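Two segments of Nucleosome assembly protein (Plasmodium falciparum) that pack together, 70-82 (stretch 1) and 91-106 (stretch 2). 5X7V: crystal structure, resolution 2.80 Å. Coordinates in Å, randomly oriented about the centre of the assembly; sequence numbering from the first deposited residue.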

ATOM      1  N   ILE A  70     -13.132  18.312 -18.984  1.00 53.84           N
ATOM      2  CA  ILE A  70     -12.487  19.441 -18.340  1.00 53.39           C
ATOM      3  C   ILE A  70     -13.491  20.540 -18.146  1.00 51.79           C
ATOM      4  O   ILE A  70     -13.419  21.278 -17.162  1.00 52.14           O
ATOM      5  CB  ILE A  70     -11.292  19.968 -19.157  1.00 54.76           C
ATOM      6  CG1 ILE A  70     -10.278  18.860 -19.399  1.00 59.43           C
ATOM      7  CG2 ILE A  70     -10.599  21.108 -18.444  1.00 54.61           C
ATOM      8  CD1 ILE A  70      -9.077  19.339 -20.148  1.00 54.43           C
ATOM      9  N   ASP A  71     -14.438  20.632 -19.074  1.00 53.14           N
ATOM     10  CA  ASP A  71     -15.465  21.684 -19.033  1.00 54.89           C
ATOM     11  C   ASP A  71     -16.281  21.643 -17.755  1.00 51.80           C
ATOM     12  O   ASP A  71     -16.557  22.678 -17.163  1.00 52.06           O
ATOM     13  CB  ASP A  71     -16.409  21.589 -20.241  1.00 62.19           C
ATOM     14  CG  ASP A  71     -15.849  22.269 -21.474  1.00 68.65           C
ATOM     15  OD1 ASP A  71     -15.229  23.349 -21.303  1.00 65.97           O
ATOM     16  OD2 ASP A  71     -16.020  21.724 -22.598  1.00 71.02           O
ATOM     17  N   ILE A  72     -16.655  20.438 -17.339  1.00 53.38           N
ATOM     18  CA  ILE A  72     -17.359  20.229 -16.076  1.00 53.61           C
ATOM     19  C   ILE A  72     -16.391  20.314 -14.884  1.00 54.27           C
ATOM     20  O   ILE A  72     -16.607  21.086 -13.954  1.00 49.82           O
ATOM     21  CB  ILE A  72     -18.086  18.857 -16.059  1.00 56.06           C
ATOM     22  CG1 ILE A  72     -19.123  18.759 -17.191  1.00 49.82           C
ATOM     23  CG2 ILE A  72     -18.791  18.658 -14.731  1.00 53.30           C
ATOM     24  CD1 ILE A  72     -18.673  18.011 -18.404  1.00 52.95           C
ATOM     25  N   LEU A  73     -15.302  19.554 -14.950  1.00 52.53           N
ATOM     26  CA  LEU A  73     -14.285  19.566 -13.898  1.00 52.59           C
ATOM     27  C   LEU A  73     -13.790  20.961 -13.543  1.00 53.29           C
ATOM     28  O   LEU A  73     -13.389  21.202 -12.400  1.00 54.50           O
ATOM     29  CB  LEU A  73     -13.076  18.696 -14.281  1.00 57.36           C
ATOM     30  CG  LEU A  73     -13.198  17.161 -14.213  1.00 53.75           C
ATOM     31  CD1 LEU A  73     -11.880  16.491 -14.583  1.00 54.54           C
ATOM     32  CD2 LEU A  73     -13.689  16.674 -12.875  1.00 49.82           C
ATOM     33  N   ASN A  74     -13.820  21.877 -14.506  1.00 52.28           N
ATOM     34  CA  ASN A  74     -13.434  23.270 -14.257  1.00 53.00           C
ATOM     35  C   ASN A  74     -14.334  24.005 -13.265  1.00 52.28           C
ATOM     36  O   ASN A  74     -14.081  25.152 -12.916  1.00 49.82           O
ATOM     37  CB  ASN A  74     -13.401  24.033 -15.572  1.00 55.49           C
ATOM     38  CG  ASN A  74     -12.011  24.090 -16.175  1.00 54.39           C
ATOM     39  OD1 ASN A  74     -11.012  24.085 -15.447  1.00 53.01           O
ATOM     40  ND2 ASN A  74     -11.938  24.164 -17.506  1.00 53.33           N
ATOM     41  N   HIS A  75     -15.396  23.327 -12.830  1.00 57.32           N
ATOM     42  CA  HIS A  75     -16.343  23.850 -11.842  1.00 53.10           C
ATOM     43  C   HIS A  75     -16.428  22.897 -10.650  1.00 53.17           C
ATOM     44  O   HIS A  75     -17.346  22.961  -9.847  1.00 49.82           O
ATOM     45  CB  HIS A  75     -17.724  24.063 -12.473  1.00 51.32           C
ATOM     46  CG  HIS A  75     -17.681  24.844 -13.752  1.00 51.74           C
ATOM     47  ND1 HIS A  75     -17.688  26.220 -13.789  1.00 53.56           N
ATOM     48  CD2 HIS A  75     -17.579  24.433 -15.038  1.00 51.66           C
ATOM     49  CE1 HIS A  75     -17.616  26.627 -15.047  1.00 51.21           C
ATOM     50  NE2 HIS A  75     -17.546  25.562 -15.822  1.00 49.82           N
ATOM     51  N   LEU A  76     -15.462  21.995 -10.552  1.00 56.34           N
ATOM     52  CA  LEU A  76     -15.323  21.177  -9.358  1.00 52.22           C
ATOM     53  C   LEU A  76     -14.738  22.092  -8.279  1.00 56.61           C
ATOM     54  O   LEU A  76     -13.538  22.369  -8.270  1.00 49.82           O
ATOM     55  CB  LEU A  76     -14.436  19.944  -9.619  1.00 51.62           C
ATOM     56  CG  LEU A  76     -14.320  18.894  -8.505  1.00 51.67           C
ATOM     57  CD1 LEU A  76     -15.692  18.518  -8.064  1.00 52.91           C
ATOM     58  CD2 LEU A  76     -13.573  17.628  -8.920  1.00 49.82           C
ATOM     59  N   VAL A  77     -15.603  22.587  -7.394  1.00 56.88           N
ATOM     60  CA  VAL A  77     -15.179  23.508  -6.358  1.00 51.52           C
ATOM     61  C   VAL A  77     -14.626  22.725  -5.161  1.00 51.72           C
ATOM     62  O   VAL A  77     -13.861  23.273  -4.371  1.00 52.81           O
ATOM     63  CB  VAL A  77     -16.341  24.445  -5.877  1.00 51.21           C
ATOM     64  CG1 VAL A  77     -16.917  25.247  -7.002  1.00 50.28           C
ATOM     65  CG2 VAL A  77     -17.437  23.663  -5.219  1.00 53.95           C
ATOM     66  N   LYS A  78     -14.999  21.450  -5.034  1.00 49.82           N
ATOM     67  CA  LYS A  78     -14.681  20.681  -3.825  1.00 51.61           C
ATOM     68  C   LYS A  78     -14.629  19.175  -4.045  1.00 53.03           C
ATOM     69  O   LYS A  78     -15.558  18.579  -4.613  1.00 51.50           O
ATOM     70  CB  LYS A  78     -15.710  20.974  -2.731  1.00 51.85           C
ATOM     71  CG  LYS A  78     -15.203  20.829  -1.314  1.00 51.44           C
ATOM     72  CD  LYS A  78     -15.808  21.902  -0.418  1.00 52.03           C
ATOM     73  CE  LYS A  78     -15.508  21.640   1.029  1.00 52.13           C
ATOM     74  NZ  LYS A  78     -15.756  20.233   1.308  1.00 51.01           N
ATOM     75  N   LEU A  79     -13.552  18.564  -3.563  1.00 49.82           N
ATOM     76  CA  LEU A  79     -13.388  17.119  -3.631  1.00 52.87           C
ATOM     77  C   LEU A  79     -13.033  16.638  -2.242  1.00 52.21           C
ATOM     78  O   LEU A  79     -12.138  17.201  -1.614  1.00 55.51           O
ATOM     79  CB  LEU A  79     -12.296  16.744  -4.634  1.00 52.48           C
ATOM     80  CG  LEU A  79     -12.151  15.342  -5.226  1.00 51.27           C
ATOM     81  CD1 LEU A  79     -11.156  15.434  -6.363  1.00 49.82           C
ATOM     82  CD2 LEU A  79     -11.680  14.343  -4.192  1.00 49.82           C
ATOM     83  N   ASP A  80     -13.717  15.620  -1.738  1.00 52.20           N
ATOM     84  CA  ASP A  80     -13.365  15.148  -0.403  1.00 52.05           C
ATOM     85  C   ASP A  80     -13.339  13.668  -0.247  1.00 52.70           C
ATOM     86  O   ASP A  80     -14.227  12.956  -0.686  1.00 53.69           O
ATOM     87  CB  ASP A  80     -14.291  15.739   0.646  1.00 51.99           C
ATOM     88  CG  ASP A  80     -13.908  17.157   0.980  1.00 58.05           C
ATOM     89  OD1 ASP A  80     -14.258  18.042   0.168  1.00 56.22           O
ATOM     90  OD2 ASP A  80     -13.205  17.387   1.999  1.00 58.38           O
ATOM     91  N   LEU A  81     -12.277  13.219   0.396  1.00 52.40           N
ATOM     92  CA  LEU A  81     -12.126  11.841   0.762  1.00 52.62           C
ATOM     93  C   LEU A  81     -12.545  11.737   2.209  1.00 52.22           C
ATOM     94  O   LEU A  81     -12.085  12.514   3.042  1.00 51.40           O
ATOM     95  CB  LEU A  81     -10.688  11.391   0.554  1.00 53.07           C
ATOM     96  CG  LEU A  81     -10.375   9.947   0.879  1.00 62.96           C
ATOM     97  CD1 LEU A  81     -11.196   9.055  -0.008  1.00 74.53           C
ATOM     98  CD2 LEU A  81      -8.925   9.747   0.620  1.00 74.53           C
ATOM     99  N   LYS A  82     -13.502  10.851   2.470  1.00 58.64           N
ATOM    100  CA  LYS A  82     -13.763  10.345   3.817  1.00 55.47           C
ATOM    101  C   LYS A  82     -13.186   8.943   3.849  1.00 54.47           C
ATOM    102  O   LYS A  82     -13.776   7.976   3.346  1.00 52.70           O
ATOM    103  CB  LYS A  82     -15.246  10.348   4.187  1.00 52.08           C
ATOM    104  CG  LYS A  82     -15.835  11.738   4.371  1.00 62.36           C
ATOM    105  CD  LYS A  82     -15.248  12.503   5.562  1.00 65.98           C
ATOM    106  CE  LYS A  82     -15.499  14.029   5.440  1.00 67.86           C
ATOM    107  NZ  LYS A  82     -14.654  14.875   6.381  1.00 61.12           N
ATOM    108  N   TYR A  91     -14.207   3.720   1.985  1.00 61.21           N
ATOM    109  CA  TYR A  91     -14.179   5.173   1.767  1.00 55.50           C
ATOM    110  C   TYR A  91     -15.324   5.749   0.918  1.00 55.30           C
ATOM    111  O   TYR A  91     -16.014   5.041   0.177  1.00 53.23           O
ATOM    112  CB  TYR A  91     -12.873   5.565   1.118  1.00 53.56           C
ATOM    113  CG  TYR A  91     -12.712   5.041  -0.292  1.00 63.23           C
ATOM    114  CD1 TYR A  91     -12.328   3.731  -0.532  1.00 63.56           C
ATOM    115  CD2 TYR A  91     -12.912   5.872  -1.387  1.00 55.65           C
ATOM    116  CE1 TYR A  91     -12.157   3.260  -1.821  1.00 54.68           C
ATOM    117  CE2 TYR A  91     -12.742   5.408  -2.678  1.00 57.21           C
ATOM    118  CZ  TYR A  91     -12.364   4.100  -2.888  1.00 58.62           C
ATOM    119  OH  TYR A  91     -12.196   3.645  -4.178  1.00 59.42           O
ATOM    120  N   LYS A  92     -15.476   7.065   1.021  1.00 57.60           N
ATOM    121  CA  LYS A  92     -16.534   7.806   0.354  1.00 53.98           C
ATOM    122  C   LYS A  92     -15.952   9.084  -0.274  1.00 55.55           C
ATOM    123  O   LYS A  92     -15.415   9.948   0.427  1.00 54.00           O
ATOM    124  CB  LYS A  92     -17.636   8.149   1.355  1.00 52.80           C
ATOM    125  CG  LYS A  92     -18.952   8.523   0.736  1.00 52.93           C
ATOM    126  CD  LYS A  92     -19.617   9.660   1.488  1.00 55.73           C
ATOM    127  CE  LYS A  92     -19.929   9.297   2.925  1.00 66.31           C
ATOM    128  NZ  LYS A  92     -21.181   8.447   3.038  1.00 78.75           N
ATOM    129  N   ILE A  93     -16.042   9.212  -1.593  1.00 54.18           N
ATOM    130  CA  ILE A  93     -15.535  10.411  -2.245  1.00 49.82           C
ATOM    131  C   ILE A  93     -16.693  11.265  -2.760  1.00 53.55           C
ATOM    132  O   ILE A  93     -17.659  10.749  -3.318  1.00 53.06           O
ATOM    133  CB  ILE A  93     -14.584  10.072  -3.386  1.00 54.16           C
ATOM    134  CG1 ILE A  93     -13.346   9.358  -2.859  1.00 53.53           C
ATOM    135  CG2 ILE A  93     -14.135  11.310  -4.080  1.00 55.48           C
ATOM    136  CD1 ILE A  93     -12.422   8.909  -3.954  1.00 49.82           C
ATOM    137  N   THR A  94     -16.576  12.573  -2.558  1.00 53.14           N
ATOM    138  CA  THR A  94     -17.660  13.516  -2.765  1.00 53.34           C
ATOM    139  C   THR A  94     -17.206  14.675  -3.664  1.00 52.76           C
ATOM    140  O   THR A  94     -16.280  15.408  -3.334  1.00 49.82           O
ATOM    141  CB  THR A  94     -18.173  14.042  -1.392  1.00 55.14           C
ATOM    142  OG1 THR A  94     -18.638  12.944  -0.598  1.00 53.25           O
ATOM    143  CG2 THR A  94     -19.293  15.061  -1.549  1.00 55.93           C
ATOM    144  N   PHE A  95     -17.862  14.817  -4.812  1.00 52.11           N
ATOM    145  CA  PHE A  95     -17.590  15.909  -5.758  1.00 53.30           C
ATOM    146  C   PHE A  95     -18.653  16.995  -5.621  1.00 53.88           C
ATOM    147  O   PHE A  95     -19.830  16.721  -5.791  1.00 51.90           O
ATOM    148  CB  PHE A  95     -17.570  15.401  -7.208  1.00 53.59           C
ATOM    149  CG  PHE A  95     -16.400  14.510  -7.537  1.00 52.73           C
ATOM    150  CD1 PHE A  95     -16.029  13.472  -6.702  1.00 52.48           C
ATOM    151  CD2 PHE A  95     -15.697  14.681  -8.715  1.00 55.15           C
ATOM    152  CE1 PHE A  95     -14.975  12.665  -7.022  1.00 52.10           C
ATOM    153  CE2 PHE A  95     -14.632  13.863  -9.032  1.00 52.06           C
ATOM    154  CZ  PHE A  95     -14.274  12.862  -8.183  1.00 51.57           C
ATOM    155  N   ILE A  96     -18.253  18.217  -5.297  1.00 51.95           N
ATOM    156  CA  ILE A  96     -19.234  19.292  -5.225  1.00 54.17           C
ATOM    157  C   ILE A  96     -18.963  20.304  -6.334  1.00 53.27           C
ATOM    158  O   ILE A  96     -17.861  20.843  -6.435  1.00 52.93           O
ATOM    159  CB  ILE A  96     -19.242  20.011  -3.846  1.00 54.41           C
ATOM    160  CG1 ILE A  96     -19.164  18.997  -2.699  1.00 51.59           C
ATOM    161  CG2 ILE A  96     -20.497  20.831  -3.698  1.00 51.11           C
ATOM    162  CD1 ILE A  96     -19.214  19.607  -1.352  1.00 49.82           C
ATOM    163  N   PHE A  97     -19.967  20.546  -7.175  1.00 51.88           N
ATOM    164  CA  PHE A  97     -19.800  21.425  -8.317  1.00 51.75           C
ATOM    165  C   PHE A  97     -20.485  22.768  -8.136  1.00 49.82           C
ATOM    166  O   PHE A  97     -21.610  22.827  -7.677  1.00 52.05           O
ATOM    167  CB  PHE A  97     -20.337  20.758  -9.570  1.00 49.82           C
ATOM    168  CG  PHE A  97     -19.491  19.623 -10.064  1.00 53.85           C
ATOM    169  CD1 PHE A  97     -19.714  18.332  -9.624  1.00 54.14           C
ATOM    170  CD2 PHE A  97     -18.475  19.848 -10.982  1.00 49.82           C
ATOM    171  CE1 PHE A  97     -18.930  17.281 -10.093  1.00 52.83           C
ATOM    172  CE2 PHE A  97     -17.695  18.806 -11.446  1.00 51.72           C
ATOM    173  CZ  PHE A  97     -17.920  17.520 -11.005  1.00 52.09           C
ATOM    174  N   GLY A  98     -19.788  23.845  -8.494  1.00 52.46           N
ATOM    175  CA  GLY A  98     -20.372  25.168  -8.533  1.00 49.82           C
ATOM    176  C   GLY A  98     -21.579  25.240  -9.451  1.00 51.06           C
ATOM    177  O   GLY A  98     -21.790  24.376 -10.305  1.00 49.82           O
ATOM    178  N   GLU A  99     -22.362  26.295  -9.268  1.00 51.67           N
ATOM    179  CA  GLU A  99     -23.617  26.533  -9.969  1.00 49.82           C
ATOM    180  C   GLU A  99     -23.527  26.399 -11.487  1.00 52.52           C
ATOM    181  O   GLU A  99     -24.456  25.902 -12.133  1.00 52.72           O
ATOM    182  CB  GLU A  99     -24.103  27.940  -9.610  1.00 54.02           C
ATOM    183  CG  GLU A  99     -25.568  28.230  -9.853  1.00 59.39           C
ATOM    184  CD  GLU A  99     -26.475  27.554  -8.827  1.00 67.60           C
ATOM    185  OE1 GLU A  99     -25.935  27.068  -7.800  1.00 68.24           O
ATOM    186  OE2 GLU A  99     -27.717  27.496  -9.058  1.00 59.54           O
ATOM    187  N   LYS A 100     -22.412  26.862 -12.058  1.00 54.03           N
ATOM    188  CA  LYS A 100     -22.257  26.932 -13.512  1.00 49.82           C
ATOM    189  C   LYS A 100     -22.268  25.566 -14.144  1.00 52.38           C
ATOM    190  O   LYS A 100     -22.426  25.436 -15.354  1.00 52.18           O
ATOM    191  CB  LYS A 100     -20.962  27.622 -13.890  1.00 49.82           C
ATOM    192  CG  LYS A 100     -20.870  29.061 -13.516  1.00 51.60           C
ATOM    193  CD  LYS A 100     -19.536  29.581 -13.967  1.00 49.82           C
ATOM    194  CE  LYS A 100     -19.373  31.031 -13.655  1.00 51.29           C
ATOM    195  NZ  LYS A 100     -18.513  31.671 -14.711  1.00 56.74           N
ATOM    196  N   ALA A 101     -22.066  24.546 -13.319  1.00 54.63           N
ATOM    197  CA  ALA A 101     -22.055  23.179 -13.786  1.00 52.23           C
ATOM    198  C   ALA A 101     -23.474  22.723 -14.115  1.00 52.56           C
ATOM    199  O   ALA A 101     -23.679  21.664 -14.702  1.00 52.00           O
ATOM    200  CB  ALA A 101     -21.433  22.291 -12.763  1.00 52.27           C
ATOM    201  N   LYS A 102     -24.456  23.538 -13.744  1.00 53.29           N
ATOM    202  CA  LYS A 102     -25.850  23.244 -14.049  1.00 52.91           C
ATOM    203  C   LYS A 102     -26.122  23.354 -15.548  1.00 56.42           C
ATOM    204  O   LYS A 102     -27.207  22.994 -16.008  1.00 56.45           O
ATOM    205  CB  LYS A 102     -26.791  24.181 -13.287  1.00 54.99           C
ATOM    206  CG  LYS A 102     -26.977  23.875 -11.826  1.00 53.38           C
ATOM    207  CD  LYS A 102     -28.448  23.850 -11.463  1.00 53.43           C
ATOM    208  CE  LYS A 102     -28.679  23.992  -9.956  1.00 53.14           C
ATOM    209  NZ  LYS A 102     -28.760  25.436  -9.550  1.00 52.57           N
ATOM    210  N   GLU A 103     -25.156  23.874 -16.308  1.00 52.72           N
ATOM    211  CA  GLU A 103     -25.268  23.859 -17.753  1.00 52.83           C
ATOM    212  C   GLU A 103     -25.216  22.431 -18.275  1.00 52.67           C
ATOM    213  O   GLU A 103     -25.797  22.121 -19.313  1.00 53.31           O
ATOM    214  CB  GLU A 103     -24.161  24.673 -18.410  1.00 52.25           C
ATOM    215  CG  GLU A 103     -24.382  24.833 -19.916  1.00 56.44           C
ATOM    216  CD  GLU A 103     -23.219  25.443 -20.669  1.00 57.65           C
ATOM    217  OE1 GLU A 103     -22.828  26.598 -20.391  1.00 56.94           O
ATOM    218  OE2 GLU A 103     -22.704  24.749 -21.571  1.00 66.85           O
ATOM    219  N   PHE A 104     -24.520  21.561 -17.542  1.00 56.59           N
ATOM    220  CA  PHE A 104     -24.184  20.223 -18.033  1.00 55.22           C
ATOM    221  C   PHE A 104     -24.888  19.068 -17.317  1.00 54.70           C
ATOM    222  O   PHE A 104     -25.006  17.973 -17.880  1.00 54.19           O
ATOM    223  CB  PHE A 104     -22.677  19.963 -17.934  1.00 51.28           C
ATOM    224  CG  PHE A 104     -21.817  21.074 -18.455  1.00 54.18           C
ATOM    225  CD1 PHE A 104     -21.393  22.098 -17.611  1.00 52.10           C
ATOM    226  CD2 PHE A 104     -21.390  21.078 -19.780  1.00 53.98           C
ATOM    227  CE1 PHE A 104     -20.589  23.109 -18.082  1.00 52.59           C
ATOM    228  CE2 PHE A 104     -20.579  22.090 -20.253  1.00 53.70           C
ATOM    229  CZ  PHE A 104     -20.183  23.109 -19.400  1.00 52.86           C
ATOM    230  N   MET A 105     -25.329  19.294 -16.081  1.00 65.14           N
ATOM    231  CA  MET A 105     -25.729  18.178 -15.230  1.00 56.00           C
ATOM    232  C   MET A 105     -26.484  18.594 -13.971  1.00 57.91           C
ATOM    233  O   MET A 105     -26.647  19.788 -13.672  1.00 51.91           O
ATOM    234  CB  MET A 105     -24.493  17.387 -14.827  1.00 54.88           C
ATOM    235  CG  MET A 105     -23.626  18.172 -13.900  1.00 53.41           C
ATOM    236  SD  MET A 105     -22.166  17.299 -13.247  1.00 59.59           S
ATOM    237  CE  MET A 105     -22.952  16.196 -12.096  1.00 74.04           C
ATOM    238  N   GLU A 106     -26.929  17.554 -13.262  1.00 54.54           N
ATOM    239  CA  GLU A 106     -27.661  17.602 -12.001  1.00 52.84           C
ATOM    240  C   GLU A 106     -27.508  16.219 -11.368  1.00 55.56           C
ATOM    241  O   GLU A 106     -27.529  15.207 -12.079  1.00 49.82           O
ATOM    242  CB  GLU A 106     -29.140  17.913 -12.227  1.00 53.23           C
ATOM    243  CG  GLU A 106     -29.836  18.639 -11.094  1.00 54.96           C
ATOM    244  CD  GLU A 106     -29.542  20.132 -11.092  1.00 59.92           C
TER

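This contact is an antiparallel pair of β-strands, zipped by backbone hydrogen bonds, interrupted by one bulge, and extended at one end by a helix that packs against the segment following the partner strand. Strands 76-82 and 91-97 run at 160° to each other, their axes approaching to 4.8 Å.

The regular part of the ladder repeats every two residues. Lys82 N donates to Lys92 O (2.9 Å) and Lys92 N returns a bond to Lys82 O (3.0 Å); Asp80 and Thr94 exchange the same pair, N to O, at 3.0 Å each way. Between Leu76 and Lys78 the register slips by one. Ile96 N still gives a short, nearly straight bond to Lys78 O (2.8 Å), but Ile96 O accepts from two successive amides, Val77 N at 3.0 Å and Lys78 N at 3.2 Å. That shared acceptor is the signature of the bulge: one extra residue is absorbed without leaving its amide unpaired. Beyond it, Gly98 N donates to His75 O (2.9 Å), carrying the pairing past the strand. Gly98 also suits a crowded position, since a CB there would lie about 3.2 Å from Val77 CG1.

Alternation sorts the side chains. Leu76, Leu79, Leu81, Ile93, Phe95 and Phe97 share one face, all of them buried. Leu76 packs against two rings: its CD1 lies over the face of Phe97, 3.8 Å from Phe97 CZ, and the side chain also meets Phe95, with Leu76 CD2 closest, 3.6 Å from Phe95 CD2. Leu79 CG sits over the face of Phe95, and Leu81 CD1 packs against Ile93 CG1 at 3.6 Å. Around Phe95 and Phe97, leucine side chains pack against the rings.

The other face, bearing Lys78, Asp80, Lys82, Lys92, Thr94 and Ile96, is more polar. Here Lys78 NZ forms a salt bridge with Asp80 OD1 (2.9 Å), joining residues two apart on one strand, whose side chains therefore emerge on the same side. Across the strands, the Lys78 and Ile96 CB atoms meet at 3.8 Å, so the lysine contributes its aliphatic base to the packing while its charged end leads away.

A type I turn from Leu73 to Leu76 leads from the helix region into the strand, and Ile72, just before it, joins the apolar cluster. Its CG2 touches Phe97 CE2 (3.5 Å) and Met105 SD (3.9 Å), and its CG1 lies over the face of Phe104, 3.8 Å from CG. His75 adds a neighbouring contact, its ND1 3.6 Å from Lys100 CB, a van der Waals approach.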